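Local coordinates for siderophore-interacting protein (Aeromonas hydrophila, PDB 6K2L) that binds FAD and probably reduces siderophore-bound ferric iron to ferrous iron so that the metal can be released in the cell, at residues Gly252-Glu255 with Glu256-His259; Tyr258-Ala261 with Arg262-Val265. The protein carries 1 engineered substitution. One frame throughout, in Å; residues are numbered along the deposited sequence.

Overall arrangement
Both contacts belong to helix 255-266, which follows the last strand, 243-245, of the parallel sheet and reaches back to the flavin cofactor. Contact 1 is its first turn with the loop before it, while contact 2 continues along the helix from Tyr258 to Val265; their centres lie about 9 Å apart and they share Tyr258 and His259. Each is partly buried, with Glu255 and Tyr258 inside in the first, Tyr258 and Arg262 in the second, and the rest nearer the surface. Contact 1 is polar, made of a cap and amides turned to FAD, while contact 2 combines i to i+4 backbone bonds, made just past a kink, with ring and guanidinium packing. Glu255 OE1 and Arg262 NH2, 2.8 Å apart, join them by a salt bridge.

Contact 1: residues Gly252-Glu255 with Glu256-His259; sequences GKDE and EAYH. With FAD (flavin-adenine dinucleotide), chain C.
Asp254 is the N-cap of helix 255-266, and its carboxylate turns back onto the first turn to take the amide of Ala257. Asp254 OD1 accepts from Ala257 N at 2.9 Å, met nearly along its own C-O axis. Wedging CG between the backbone N and the carbonyl carbon (chi1 46°) helps turn OD1 toward that N-H. Tyr258 N is shared weakly by two carbonyls, Asp254 O at 3.0 Å and Glu255 O at 3.2 Å, as the chain winds into the helix. Lys253 bends round outside the turn: its CE lies 3.5 Å from Tyr258 CD1, the two side chains crossing at about a right angle, and Lys253 NZ gives a weak bond of 2.9 Å to Ala257 O. One turn on, Glu255 OE2 accepts from His259 ND1 at 3.3 Å, at the edge of the ring and in its plane, with the carboxylate turned 70° from the imidazole; OE1 pairs with Arg262. Toward the cofactor, Gly252 N and Lys253 N each donate weakly to the ribose oxygen O2B of FAD, whereas Glu255 N makes a better bond, 3.0 Å, to the phosphate oxygen O2A. With a helix start and a main-chain N-H directed at it, the adenosine-side phosphate of the cofactor probably has part of its negative charge offset by the helix dipole.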
loop_
_atom_site.group_PDB
_atom_site.type_symbol
_atom_site.label_atom_id
_atom_site.label_comp_id
_atom_site.label_asym_id
_atom_site.label_seq_id
_atom_site.Cartn_x
_atom_site.Cartn_y
_atom_site.Cartn_z
ATOM N N GLY A 252 21.821 -19.713 -13.183
ATOM C CA GLY A 252 23.077 -20.415 -13.002
ATOM C C GLY A 252 24.094 -19.738 -12.100
ATOM O O GLY A 252 25.215 -20.242 -11.967
ATOM N N LYS A 253 23.763 -18.605 -11.494
ATOM C CA LYS A 253 24.709 -17.900 -10.644
ATOM C C LYS A 253 24.048 -17.642 -9.302
ATOM O O LYS A 253 22.917 -17.148 -9.249
ATOM C CB LYS A 253 25.173 -16.580 -11.273
ATOM C CG LYS A 253 25.706 -16.706 -12.680
ATOM C CD LYS A 253 26.950 -15.825 -12.864
ATOM C CE LYS A 253 26.610 -14.360 -12.520
ATOM N NZ LYS A 253 27.769 -13.576 -11.988
ATOM N N ASP A 254 24.740 -17.999 -8.226
ATOM C CA ASP A 254 24.251 -17.629 -6.916
ATOM C C ASP A 254 24.483 -16.128 -6.681
ATOM O O ASP A 254 25.184 -15.441 -7.447
ATOM C CB ASP A 254 24.920 -18.491 -5.843
ATOM C CG ASP A 254 26.435 -18.598 -6.035
ATOM O OD1 ASP A 254 27.131 -17.563 -5.985
ATOM O OD2 ASP A 254 26.938 -19.727 -6.239
ATOM N N GLU A 255 23.845 -15.614 -5.620
ATOM C CA GLU A 255 23.965 -14.202 -5.280
ATOM C C GLU A 255 25.418 -13.788 -5.032
ATOM O O GLU A 255 25.790 -12.628 -5.276
ATOM C CB GLU A 255 23.109 -13.910 -4.050
ATOM C CG GLU A 255 23.377 -12.547 -3.417
ATOM C CD GLU A 255 22.940 -11.389 -4.319
ATOM O OE1 GLU A 255 21.974 -11.580 -5.108
ATOM O OE2 GLU A 255 23.556 -10.294 -4.228
ATOM N N GLU A 256 26.250 -14.718 -4.539
ATOM C CA GLU A 256 27.636 -14.381 -4.237
ATOM C C GLU A 256 28.410 -14.090 -5.510
ATOM O O GLU A 256 29.205 -13.145 -5.559
ATOM C CB GLU A 256 28.301 -15.512 -3.449
ATOM C CG GLU A 256 28.173 -15.395 -1.932
ATOM C CD GLU A 256 26.927 -16.083 -1.403
ATOM O OE1 GLU A 256 26.524 -17.105 -2.008
ATOM O OE2 GLU A 256 26.347 -15.587 -0.402
ATOM N N ALA A 257 28.178 -14.876 -6.550
ATOM C CA ALA A 257 28.822 -14.626 -7.826
ATOM C C ALA A 257 28.201 -13.446 -8.557
ATOM O O ALA A 257 28.875 -12.812 -9.386
ATOM C CB ALA A 257 28.750 -15.881 -8.709
ATOM N N TYR A 258 26.940 -13.126 -8.264
ATOM C CA TYR A 258 26.220 -12.163 -9.077
ATOM C C TYR A 258 26.180 -10.757 -8.501
ATOM O O TYR A 258 25.762 -9.845 -9.215
ATOM C CB TYR A 258 24.780 -12.629 -9.300
ATOM C CG TYR A 258 24.041 -11.801 -10.323
ATOM C CD1 TYR A 258 24.559 -11.623 -11.595
ATOM C CD2 TYR A 258 22.847 -11.161 -10.006
ATOM C CE1 TYR A 258 23.902 -10.854 -12.534
ATOM C CE2 TYR A 258 22.175 -10.399 -10.945
ATOM C CZ TYR A 258 22.714 -10.245 -12.208
ATOM O OH TYR A 258 22.077 -9.498 -13.171
ATOM N N HIS A 259 26.528 -10.563 -7.226
ATOM C CA HIS A 259 26.235 -9.291 -6.581
ATOM C C HIS A 259 26.832 -8.122 -7.366
ATOM O O HIS A 259 26.131 -7.155 -7.716
ATOM C CB HIS A 259 26.738 -9.336 -5.135
ATOM C CG HIS A 259 26.609 -8.041 -4.390
ATOM N ND1 HIS A 259 25.409 -7.593 -3.879
ATOM C CD2 HIS A 259 27.529 -7.096 -4.068
ATOM C CE1 HIS A 259 25.592 -6.430 -3.275
ATOM N NE2 HIS A 259 26.870 -6.106 -3.376
HETATM P PA FAD C . 21.124 -18.453 -4.493
HETATM O O1A FAD C . 21.938 -19.019 -3.373
HETATM O O2A FAD C . 21.298 -16.951 -4.754
HETATM O O5B FAD C . 21.409 -19.124 -5.941
HETATM C C5B FAD C . 21.474 -20.556 -6.115
HETATM C C4B FAD C . 21.206 -20.969 -7.548
HETATM O O4B FAD C . 19.785 -20.958 -7.813
HETATM C C3B FAD C . 21.833 -20.122 -8.653
HETATM O O3B FAD C . 22.211 -20.951 -9.750
HETATM C C2B FAD C . 20.702 -19.152 -9.022
HETATM O O2B FAD C . 20.737 -18.664 -10.361
HETATM C C1B FAD C . 19.470 -20.032 -8.840
HETATM N N9A FAD C . 18.312 -19.298 -8.394
HETATM C C8A FAD C . 18.283 -18.294 -7.459
HETATM N N7A FAD C . 17.081 -17.825 -7.216
HETATM C C5A FAD C . 16.263 -18.585 -8.041
HETATM C C6A FAD C . 14.873 -18.585 -8.255
HETATM N N6A FAD C . 14.029 -17.786 -7.600
HETATM N N1A FAD C . 14.374 -19.465 -9.160
HETATM C C2A FAD C . 15.222 -20.275 -9.802
HETATM N N3A FAD C . 16.552 -20.371 -9.672
HETATM C C4A FAD C . 17.010 -19.499 -8.769
HETATM N N1 FAD C . 13.197 -13.437 -5.030
HETATM C C2 FAD C . 12.049 -13.964 -4.510
HETATM O O2 FAD C . 11.835 -15.178 -4.501
HETATM N N3 FAD C . 11.079 -13.125 -3.985
HETATM C C4 FAD C . 11.141 -11.754 -3.923
HETATM O O4 FAD C . 10.215 -11.115 -3.423
HETATM C C4X FAD C . 12.371 -11.200 -4.463
HETATM N N5 FAD C . 12.526 -9.881 -4.437
HETATM C C5X FAD C . 13.685 -9.362 -4.957
HETATM C C6 FAD C . 13.853 -7.983 -4.959
HETATM C C7 FAD C . 14.997 -7.399 -5.496
HETATM C C7M FAD C . 15.146 -5.899 -5.455
HETATM C C8 FAD C . 16.017 -8.220 -6.014
HETATM C C8M FAD C . 17.293 -7.631 -6.564
HETATM C C9 FAD C . 15.858 -9.602 -5.997
HETATM C C9A FAD C . 14.702 -10.177 -5.485
HETATM N N10 FAD C . 14.503 -11.573 -5.497
HETATM C C10 FAD C . 13.337 -12.122 -5.002
HETATM C "C1'" FAD C . 15.525 -12.467 -6.074
HETATM C "C2'" FAD C . 16.284 -13.307 -5.045
HETATM O "O2'" FAD C . 17.188 -12.510 -4.273
HETATM C "C3'" FAD C . 17.062 -14.395 -5.790
HETATM O "O3'" FAD C . 16.133 -15.368 -6.261
HETATM C "C4'" FAD C . 18.139 -15.092 -4.960
HETATM O "O4'" FAD C . 19.129 -15.617 -5.849
HETATM C "C5'" FAD C . 17.548 -16.177 -4.086
HETATM O "O5'" FAD C . 18.568 -16.681 -3.204
HETATM P P FAD C . 18.747 -18.228 -2.951
HETATM O O1P FAD C . 19.629 -18.346 -1.701
HETATM O O2P FAD C . 17.468 -18.933 -2.879
HETATM O O3P FAD C . 19.578 -18.717 -4.227
#

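Contact 2: residues Tyr258-Ala261 with Arg262-Val265; sequences YHHA and RHDV
Arg262 lays its side chain across the ring of Tyr258, one turn earlier in the helix. Its CB comes to 3.4 Å from Tyr258 CE2, and the backbone N sits above the centre of one ring face. Beyond CG the arginine bends at chi3 (-89°), which swings the guanidinium round until Tyr258 CD2 stands over the middle of one of its faces, 3.9 Å above the plane; the two planes are 69° apart. The polar end is held from elsewhere: NE donates to Pro247 O and NH2 to Tyr248 O, and NH2 also forms the salt bridge with Glu255. His263 makes the other main side-chain contact, its edge pointing at the face of His259 in an offset edge-to-face pair, centroids 4.5 Å apart and planes at 86°, with CD2 placed toward the rim of that face. His260 completes the histidine cluster. In the backbone, the N of His260 and Ala261 has no bond to the turn before, and the i to i+4 pattern is back from Arg262 on, with Arg262 N bonding Tyr258 O at 2.8 Å. Arg262 also lines the FAD pocket, its side chain about 4 Å from FAD at the nearest atoms, while Val265 packs on Glu222 and Val226 of helix 222-235 and on Pro247, in the loop that follows strand 243-245.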
loop_
_atom_site.group_PDB
_atom_site.type_symbol
_atom_site.label_atom_id
_atom_site.label_comp_id
_atom_site.label_asym_id
_atom_site.label_seq_id
_atom_site.Cartn_x
_atom_site.Cartn_y
_atom_site.Cartn_z
ATOM N N TYR A 258 26.940 -13.126 -8.264
ATOM C CA TYR A 258 26.220 -12.163 -9.077
ATOM C C TYR A 258 26.180 -10.757 -8.501
ATOM O O TYR A 258 25.762 -9.845 -9.215
ATOM C CB TYR A 258 24.780 -12.629 -9.300
ATOM C CG TYR A 258 24.041 -11.801 -10.323
ATOM C CD1 TYR A 258 24.559 -11.623 -11.595
ATOM C CD2 TYR A 258 22.847 -11.161 -10.006
ATOM C CE1 TYR A 258 23.902 -10.854 -12.534
ATOM C CE2 TYR A 258 22.175 -10.399 -10.945
ATOM C CZ TYR A 258 22.714 -10.245 -12.208
ATOM O OH TYR A 258 22.077 -9.498 -13.171
ATOM N N HIS A 259 26.528 -10.563 -7.226
ATOM C CA HIS A 259 26.235 -9.291 -6.581
ATOM C C HIS A 259 26.832 -8.122 -7.366
ATOM O O HIS A 259 26.131 -7.155 -7.716
ATOM C CB HIS A 259 26.738 -9.336 -5.135
ATOM C CG HIS A 259 26.609 -8.041 -4.390
ATOM N ND1 HIS A 259 25.409 -7.593 -3.879
ATOM C CD2 HIS A 259 27.529 -7.096 -4.068
ATOM C CE1 HIS A 259 25.592 -6.430 -3.275
ATOM N NE2 HIS A 259 26.870 -6.106 -3.376
ATOM N N HIS A 260 28.099 -8.222 -7.723
ATOM C CA HIS A 260 28.739 -7.097 -8.383
ATOM C C HIS A 260 28.473 -7.052 -9.886
ATOM O O HIS A 260 28.426 -5.952 -10.458
ATOM C CB HIS A 260 30.232 -7.107 -8.053
ATOM C CG HIS A 260 30.515 -6.593 -6.677
ATOM N ND1 HIS A 260 30.915 -7.414 -5.645
ATOM C CD2 HIS A 260 30.388 -5.352 -6.145
ATOM C CE1 HIS A 260 31.045 -6.699 -4.541
ATOM N NE2 HIS A 260 30.733 -5.444 -4.817
ATOM N N ALA A 261 28.238 -8.199 -10.529
ATOM C CA ALA A 261 27.670 -8.152 -11.870
ATOM C C ALA A 261 26.359 -7.367 -11.882
ATOM O O ALA A 261 26.127 -6.564 -12.792
ATOM C CB ALA A 261 27.459 -9.563 -12.417
ATOM N N ARG A 262 25.497 -7.569 -10.877
ATOM C CA ARG A 262 24.208 -6.876 -10.870
ATOM C C ARG A 262 24.406 -5.386 -10.698
ATOM O O ARG A 262 23.725 -4.574 -11.346
ATOM C CB ARG A 262 23.293 -7.411 -9.761
ATOM C CG ARG A 262 21.808 -7.029 -9.930
ATOM C CD ARG A 262 21.073 -6.961 -8.592
ATOM N NE ARG A 262 20.486 -8.250 -8.183
ATOM C CZ ARG A 262 21.025 -9.078 -7.284
ATOM N NH1 ARG A 262 22.187 -8.759 -6.717
ATOM N NH2 ARG A 262 20.423 -10.232 -6.962
ATOM N N HIS A 263 25.318 -5.010 -9.804
ATOM C CA HIS A 263 25.685 -3.604 -9.709
ATOM C C HIS A 263 26.147 -3.056 -11.066
ATOM O O HIS A 263 25.732 -1.965 -11.476
ATOM C CB HIS A 263 26.751 -3.420 -8.626
ATOM C CG HIS A 263 26.192 -3.372 -7.231
ATOM N ND1 HIS A 263 25.234 -2.458 -6.846
ATOM C CD2 HIS A 263 26.451 -4.127 -6.132
ATOM C CE1 HIS A 263 24.920 -2.654 -5.575
ATOM N NE2 HIS A 263 25.648 -3.658 -5.115
ATOM N N ASP A 264 26.975 -3.808 -11.800
ATOM C CA ASP A 264 27.475 -3.265 -13.062
ATOM C C ASP A 264 26.403 -3.245 -14.151
ATOM O O ASP A 264 26.516 -2.462 -15.100
ATOM C CB ASP A 264 28.718 -4.035 -13.527
ATOM C CG ASP A 264 30.037 -3.309 -13.158
ATOM O OD1 ASP A 264 30.330 -2.225 -13.728
ATOM O OD2 ASP A 264 30.773 -3.824 -12.281
ATOM N N VAL A 265 25.375 -4.090 -14.039
ATOM C CA VAL A 265 24.225 -3.997 -14.937
ATOM C C VAL A 265 23.428 -2.728 -14.643
ATOM O O VAL A 265 23.084 -1.969 -15.556
ATOM C CB VAL A 265 23.327 -5.244 -14.825
ATOM C CG1 VAL A 265 22.003 -5.000 -15.550
ATOM C CG2 VAL A 265 24.025 -6.492 -15.383
#